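Aeromonas extracellular serine protease (Aeromonas sobria, PDB 3WQB) preferentially cleaves peptide bonds that follow two basic residues, one of them lysine, as a calcium-binding, furin-like subtilisin-family protease and a probable virulence factor of the bacterium. Local coordinates at residues Q34-L39 with L261-V266. The protein carries 1 engineered substitution. Numbering follows the deposited sequence.
Sequences QQWYLL and LNADGV
Trp36 meets Ala263 in a buried CH-pi contact that joins the N-terminal loop 34-39 of the subtilisin domain to the turn that follows strand 255-261 of its central parallel sheet. The methyl CB of Ala263 stands over one face of the indole, 3.8 Å from the centroid of the six-membered ring and only 9° off the ring normal. The far rim of the ring runs on over the backbone, Trp36 CH2 lying 3.6 Å from Ala263 N, while the carbonyl oxygen of Leu261 approaches the ring edge near its plane. CG of Trp36 sits between its own backbone N and carbonyl carbon (chi1 62°), and with that torsion the indole lies against the methyl of Ala263; the CB of Tyr37 lies over the rim of the opposite face. A hydrogen bond from NE1 to the backbone O of Ala292 should help to fix the rotation of the indole.

Ala263 occupies the second position of a type I turn from Asn262 to Gly265, closed by Gly265 N to Asn262 O at 3.0 Å. An Asx turn reinforces it: Asn262 OD1 accepts from Asp264 N at 2.9 Å, with the donor 42° out of the carbonyl plane. Ala263 O is hydrogen-bonded to Asn40 ND2, just after 34-39.

No hydrogen bond links the two segments directly; the contact between them is chiefly apolar, probably dispersion between methyl and indole face, with the indole's polar NH satisfied beyond both.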
loop_
_atom_site.group_PDB
_atom_site.type_symbol
_atom_site.label_atom_id
_atom_site.label_comp_id
_atom_site.label_asym_id
_atom_site.label_seq_id
_atom_site.Cartn_x
_atom_site.Cartn_y
_atom_site.Cartn_z
ATOM N N GLN A 34 24.671 -10.898 -5.287
ATOM C CA GLN A 34 24.471 -9.468 -5.063
ATOM C C GLN A 34 23.015 -9.091 -4.779
ATOM O O GLN A 34 22.682 -7.907 -4.652
ATOM C CB GLN A 34 25.087 -8.645 -6.201
ATOM C CG GLN A 34 26.611 -8.619 -6.133
ATOM C CD GLN A 34 27.150 -7.659 -5.096
ATOM O OE1 GLN A 34 26.556 -7.468 -4.035
ATOM N NE2 GLN A 34 28.274 -7.032 -5.406
ATOM N N GLN A 35 22.160 -10.108 -4.669
ATOM C CA GLN A 35 20.775 -9.926 -4.211
ATOM C C GLN A 35 20.764 -10.100 -2.685
ATOM O O GLN A 35 20.466 -11.178 -2.166
ATOM C CB GLN A 35 19.851 -10.940 -4.879
ATOM C CG GLN A 35 19.737 -10.790 -6.390
ATOM C CD GLN A 35 18.925 -11.912 -6.999
ATOM O OE1 GLN A 35 19.479 -12.851 -7.573
ATOM N NE2 GLN A 35 17.606 -11.837 -6.853
ATOM N N TRP A 36 21.111 -9.033 -1.974
ATOM C CA TRP A 36 21.225 -9.103 -0.514
ATOM C C TRP A 36 19.890 -9.431 0.124
ATOM O O TRP A 36 19.850 -9.897 1.255
ATOM C CB TRP A 36 21.775 -7.784 0.067
ATOM C CG TRP A 36 20.864 -6.613 -0.206
ATOM C CD1 TRP A 36 20.902 -5.790 -1.292
ATOM C CD2 TRP A 36 19.750 -6.176 0.589
ATOM N NE1 TRP A 36 19.894 -4.855 -1.220
ATOM C CE2 TRP A 36 19.170 -5.070 -0.077
ATOM C CE3 TRP A 36 19.194 -6.601 1.806
ATOM C CZ2 TRP A 36 18.052 -4.391 0.425
ATOM C CZ3 TRP A 36 18.089 -5.919 2.311
ATOM C CH2 TRP A 36 17.535 -4.815 1.621
ATOM N N TYR A 37 18.803 -9.154 -0.584
ATOM C CA TYR A 37 17.485 -9.425 -0.047
ATOM C C TYR A 37 17.179 -10.917 0.050
ATOM O O TYR A 37 16.399 -11.337 0.910
ATOM C CB TYR A 37 16.403 -8.665 -0.823
ATOM C CG TYR A 37 16.358 -8.886 -2.318
ATOM C CD1 TYR A 37 17.129 -8.102 -3.185
ATOM C CD2 TYR A 37 15.490 -9.819 -2.873
ATOM C CE1 TYR A 37 17.041 -8.264 -4.573
ATOM C CE2 TYR A 37 15.404 -9.993 -4.254
ATOM C CZ TYR A 37 16.190 -9.215 -5.094
ATOM O OH TYR A 37 16.095 -9.371 -6.454
ATOM N N LEU A 38 17.809 -11.716 -0.810
ATOM C CA LEU A 38 17.710 -13.172 -0.688
ATOM C C LEU A 38 18.539 -13.657 0.499
ATOM O O LEU A 38 18.081 -14.476 1.294
ATOM C CB LEU A 38 18.212 -13.871 -1.954
ATOM C CG LEU A 38 17.523 -13.590 -3.290
ATOM C CD1 LEU A 38 18.194 -14.406 -4.375
ATOM C CD2 LEU A 38 16.034 -13.909 -3.201
ATOM N N LEU A 39 19.766 -13.150 0.595
ATOM C CA LEU A 39 20.707 -13.523 1.646
ATOM C C LEU A 39 21.688 -12.366 1.749
ATOM O O LEU A 39 22.419 -12.053 0.794
ATOM C CB LEU A 39 21.420 -14.839 1.306
ATOM C CG LEU A 39 22.242 -15.541 2.395
ATOM C CD1 LEU A 39 22.518 -16.969 1.998
ATOM C CD2 LEU A 39 23.560 -14.824 2.649
ATOM N N LEU A 261 12.413 -2.069 4.269
ATOM C CA LEU A 261 13.614 -2.177 5.100
ATOM C C LEU A 261 14.858 -2.077 4.220
ATOM O O LEU A 261 14.871 -2.579 3.094
ATOM C CB LEU A 261 13.617 -3.547 5.804
ATOM C CG LEU A 261 14.738 -3.786 6.819
ATOM C CD1 LEU A 261 14.162 -3.794 8.228
ATOM C CD2 LEU A 261 15.484 -5.083 6.518
ATOM N N ASN A 262 15.903 -1.427 4.735
ATOM C CA ASN A 262 17.172 -1.362 4.000
ATOM C C ASN A 262 18.172 -2.435 4.427
ATOM O O ASN A 262 17.905 -3.232 5.338
ATOM C CB ASN A 262 17.781 0.045 4.021
ATOM C CG ASN A 262 18.272 0.467 5.388
ATOM O OD1 ASN A 262 18.655 -0.360 6.217
ATOM N ND2 ASN A 262 18.316 1.775 5.609
ATOM N N ALA A 263 19.312 -2.475 3.745
ATOM C CA ALA A 263 20.319 -3.502 3.999
ATOM C C ALA A 263 20.998 -3.412 5.367
ATOM O O ALA A 263 21.679 -4.357 5.774
ATOM C CB ALA A 263 21.348 -3.544 2.872
ATOM N N ASP A 264 20.831 -2.271 6.047
ATOM C CA ASP A 264 21.329 -2.084 7.412
ATOM C C ASP A 264 20.347 -2.590 8.466
ATOM O O ASP A 264 20.642 -2.541 9.661
ATOM C CB ASP A 264 21.613 -0.609 7.676
ATOM C CG ASP A 264 22.663 -0.049 6.754
ATOM O OD1 ASP A 264 23.708 -0.708 6.581
ATOM O OD2 ASP A 264 22.448 1.055 6.204
ATOM N N GLY A 265 19.186 -3.073 8.030
ATOM C CA GLY A 265 18.194 -3.606 8.960
ATOM C C GLY A 265 17.304 -2.599 9.649
ATOM O O GLY A 265 16.721 -2.902 10.688
ATOM N N VAL A 266 17.208 -1.399 9.090
ATOM C CA VAL A 266 16.276 -0.403 9.605
ATOM C C VAL A 266 15.362 0.066 8.480
ATOM O O VAL A 266 15.611 -0.209 7.301
ATOM C CB VAL A 266 17.003 0.779 10.285
ATOM C CG1 VAL A 266 17.880 0.274 11.429
ATOM C CG2 VAL A 266 17.805 1.600 9.267
#